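Local coordinates for uncharacterized protein (Escherichia coli UMEA 3162-1, PDB 4X5M) that mediates sugar transport across the membrane down a concentration gradient as a homodimer of the SemiSWEET family, seen here in the inward-open conformation, at the interface of chains A and B. Residues are numbered along the deposited sequence; one frame, centred on the assembly and turned at random. Chains: chain A/B, Uncharacterized protein.

The interface of chains A and B. Residues chain A 14-15, 17-19; chain B 39-40, 42-43.
The carbonyl O of A:Ala18 is approached by three atoms of the B:Met39 side chain, CB, CG and SD, with the sulfur at 3.1 Å; these are packing contacts, and no N or O pair bridges the chains here. In this patch, one of two symmetry-related ones in the SemiSWEET homodimer, a PQ-loop repeat protein, the end of helix 3-17 and the residues A:Ala18 and A:Phe19 that follow it lie against the partner's helix 37-57; the packing is mostly apolar, with backbone carbonyls facing carbon and sulfur. A:Phe19 buries the most surface, 70 Å². With CG anti to its carbonyl carbon, its ring enters between three side chains of B. The tip, CZ, points edge-to-face at the B:Tyr40 ring near its rim, 3.6 Å from CE1, the planes 81° apart. At the neighbouring corner, CE2 lies 3.4 Å from CG of B:Phe43, also edge-to-face (63°), the side chains crossing at about a right angle with B:Phe43 CD1 in plane at the A:Phe19 edge. B:Phe43 reaches this position with CG anti to its backbone N (chi1 -176°), and A:Thr15 O lies in plane at its ring edge. The B:Met39 thioether approaches A:Phe19 obliquely from above the CD1 rim, where the bend at chi3 brings the methyl CE 3.6 Å from CD1. The A:Ala18 methyl packs onto helix 37-57, 3.6 Å from B:Met39 O and also against B:Phe43 CB. Farther back along helix 3-17, A:Phe14 crosses B:Met42 at about a right angle, its CB 3.3 Å from the B:Met42 carbonyl O, while the bent B:Met42 chain brings its CE between the A:Phe14 ring and A:Ala18 CA.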
ATOM      1  N   PHE A  14       5.297   5.305   7.911  1.00 27.29           N
ATOM      2  CA  PHE A  14       4.291   6.185   7.326  1.00 27.62           C
ATOM      3  C   PHE A  14       3.362   5.483   6.340  1.00 24.05           C
ATOM      4  O   PHE A  14       2.159   5.720   6.358  1.00 32.62           O
ATOM      5  CB  PHE A  14       4.964   7.378   6.647  1.00 32.18           C
ATOM      6  CG  PHE A  14       5.324   8.483   7.596  1.00 30.79           C
ATOM      7  CD1 PHE A  14       4.370   9.403   7.999  1.00 39.28           C
ATOM      8  CD2 PHE A  14       6.610   8.598   8.093  1.00 31.25           C
ATOM      9  CE1 PHE A  14       4.694  10.419   8.877  1.00 44.30           C
ATOM     10  CE2 PHE A  14       6.940   9.612   8.972  1.00 42.96           C
ATOM     11  CZ  PHE A  14       5.981  10.524   9.362  1.00 40.49           C
ATOM     12  N   THR A  15       3.904   4.627   5.481  1.00 24.22           N
ATOM     13  CA  THR A  15       3.073   3.948   4.489  1.00 27.62           C
ATOM     14  C   THR A  15       2.187   2.871   5.110  1.00 31.00           C
ATOM     15  O   THR A  15       1.078   2.625   4.633  1.00 33.59           O
ATOM     16  CB  THR A  15       3.920   3.301   3.373  1.00 25.66           C
ATOM     17  OG1 THR A  15       4.905   2.436   3.952  1.00 26.95           O
ATOM     18  CG2 THR A  15       4.604   4.370   2.543  1.00 22.57           C
ATOM     19  N   PHE A  17       1.083   2.745   8.429  1.00 29.94           N
ATOM     20  CA  PHE A  17       0.137   3.261   9.416  1.00 31.45           C
ATOM     21  C   PHE A  17      -0.753   4.373   8.867  1.00 29.94           C
ATOM     22  O   PHE A  17      -1.655   4.847   9.558  1.00 35.25           O
ATOM     23  CB  PHE A  17       0.888   3.758  10.654  1.00 42.66           C
ATOM     24  CG  PHE A  17       1.596   2.668  11.412  1.00 55.43           C
ATOM     25  CD1 PHE A  17       1.127   1.364  11.378  1.00 51.04           C
ATOM     26  CD2 PHE A  17       2.730   2.946  12.156  1.00 59.97           C
ATOM     27  CE1 PHE A  17       1.777   0.359  12.073  1.00 52.58           C
ATOM     28  CE2 PHE A  17       3.383   1.945  12.853  1.00 63.55           C
ATOM     29  CZ  PHE A  17       2.906   0.650  12.811  1.00 50.09           C
ATOM     30  N   ALA A  18      -0.498   4.784   7.628  1.00 31.36           N
ATOM     31  CA  ALA A  18      -1.300   5.819   6.981  1.00 32.37           C
ATOM     32  C   ALA A  18      -2.768   5.422   6.909  1.00 30.25           C
ATOM     33  O   ALA A  18      -3.646   6.180   7.318  1.00 33.91           O
ATOM     34  CB  ALA A  18      -0.775   6.111   5.585  1.00 29.49           C
ATOM     35  N   PHE A  19      -3.025   4.229   6.384  1.00 25.02           N
ATOM     36  CA  PHE A  19      -4.391   3.752   6.200  1.00 30.55           C
ATOM     37  C   PHE A  19      -4.714   2.581   7.117  1.00 35.45           C
ATOM     38  O   PHE A  19      -5.718   1.895   6.932  1.00 34.49           O
ATOM     39  CB  PHE A  19      -4.620   3.354   4.743  1.00 32.28           C
ATOM     40  CG  PHE A  19      -4.425   4.481   3.772  1.00 35.80           C
ATOM     41  CD1 PHE A  19      -5.426   5.415   3.568  1.00 40.41           C
ATOM     42  CD2 PHE A  19      -3.242   4.608   3.066  1.00 35.35           C
ATOM     43  CE1 PHE A  19      -5.251   6.455   2.677  1.00 40.91           C
ATOM     44  CE2 PHE A  19      -3.061   5.644   2.172  1.00 34.40           C
ATOM     45  CZ  PHE A  19      -4.067   6.570   1.978  1.00 33.50           C
TER
ATOM     46  N   MET B  39      -4.266  11.318   5.876  1.00 23.81           N
ATOM     47  CA  MET B  39      -3.793   9.966   5.597  1.00 27.18           C
ATOM     48  C   MET B  39      -2.964   9.912   4.314  1.00 23.93           C
ATOM     49  O   MET B  39      -1.954   9.212   4.251  1.00 26.59           O
ATOM     50  CB  MET B  39      -4.970   8.985   5.506  1.00 30.43           C
ATOM     51  CG  MET B  39      -5.672   8.734   6.832  1.00 36.88           C
ATOM     52  SD  MET B  39      -6.596   7.180   6.871  1.00 45.12           S
ATOM     53  CE  MET B  39      -7.724   7.407   5.502  1.00 35.64           C
ATOM     54  N   TYR B  40      -3.383  10.658   3.296  1.00 23.67           N
ATOM     55  CA  TYR B  40      -2.669  10.658   2.024  1.00 26.34           C
ATOM     56  C   TYR B  40      -1.346  11.414   2.109  1.00 26.64           C
ATOM     57  O   TYR B  40      -0.374  11.047   1.448  1.00 28.88           O
ATOM     58  CB  TYR B  40      -3.545  11.241   0.912  1.00 27.57           C
ATOM     59  CG  TYR B  40      -4.182  10.175   0.053  1.00 30.50           C
ATOM     60  CD1 TYR B  40      -5.342   9.531   0.462  1.00 30.63           C
ATOM     61  CD2 TYR B  40      -3.613   9.800  -1.157  1.00 26.91           C
ATOM     62  CE1 TYR B  40      -5.926   8.548  -0.315  1.00 31.22           C
ATOM     63  CE2 TYR B  40      -4.189   8.817  -1.943  1.00 31.54           C
ATOM     64  CZ  TYR B  40      -5.346   8.195  -1.516  1.00 33.13           C
ATOM     65  OH  TYR B  40      -5.924   7.216  -2.292  1.00 33.62           O
ATOM     66  N   MET B  42       0.443  11.602   4.894  1.00 25.45           N
ATOM     67  CA  MET B  42       1.267  10.628   5.602  1.00 28.87           C
ATOM     68  C   MET B  42       1.758   9.544   4.649  1.00 22.78           C
ATOM     69  O   MET B  42       2.928   9.158   4.676  1.00 22.86           O
ATOM     70  CB  MET B  42       0.490   9.989   6.755  1.00 27.02           C
ATOM     71  CG  MET B  42       0.398  10.834   8.011  1.00 47.15           C
ATOM     72  SD  MET B  42      -0.364   9.910   9.359  1.00 66.80           S
ATOM     73  CE  MET B  42       0.655   8.435   9.367  1.00 35.66           C
ATOM     74  N   PHE B  43       0.850   9.059   3.808  1.00 25.39           N
ATOM     75  CA  PHE B  43       1.159   8.007   2.847  1.00 23.90           C
ATOM     76  C   PHE B  43       2.222   8.457   1.852  1.00 23.95           C
ATOM     77  O   PHE B  43       3.184   7.736   1.591  1.00 26.65           O
ATOM     78  CB  PHE B  43      -0.109   7.579   2.104  1.00 25.40           C
ATOM     79  CG  PHE B  43       0.100   6.434   1.152  1.00 23.29           C
ATOM     80  CD1 PHE B  43       0.400   5.169   1.626  1.00 27.53           C
ATOM     81  CD2 PHE B  43      -0.020   6.622  -0.215  1.00 31.02           C
ATOM     82  CE1 PHE B  43       0.588   4.114   0.755  1.00 30.10           C
ATOM     83  CE2 PHE B  43       0.165   5.570  -1.092  1.00 29.61           C
ATOM     84  CZ  PHE B  43       0.470   4.315  -0.605  1.00 29.95           C
TER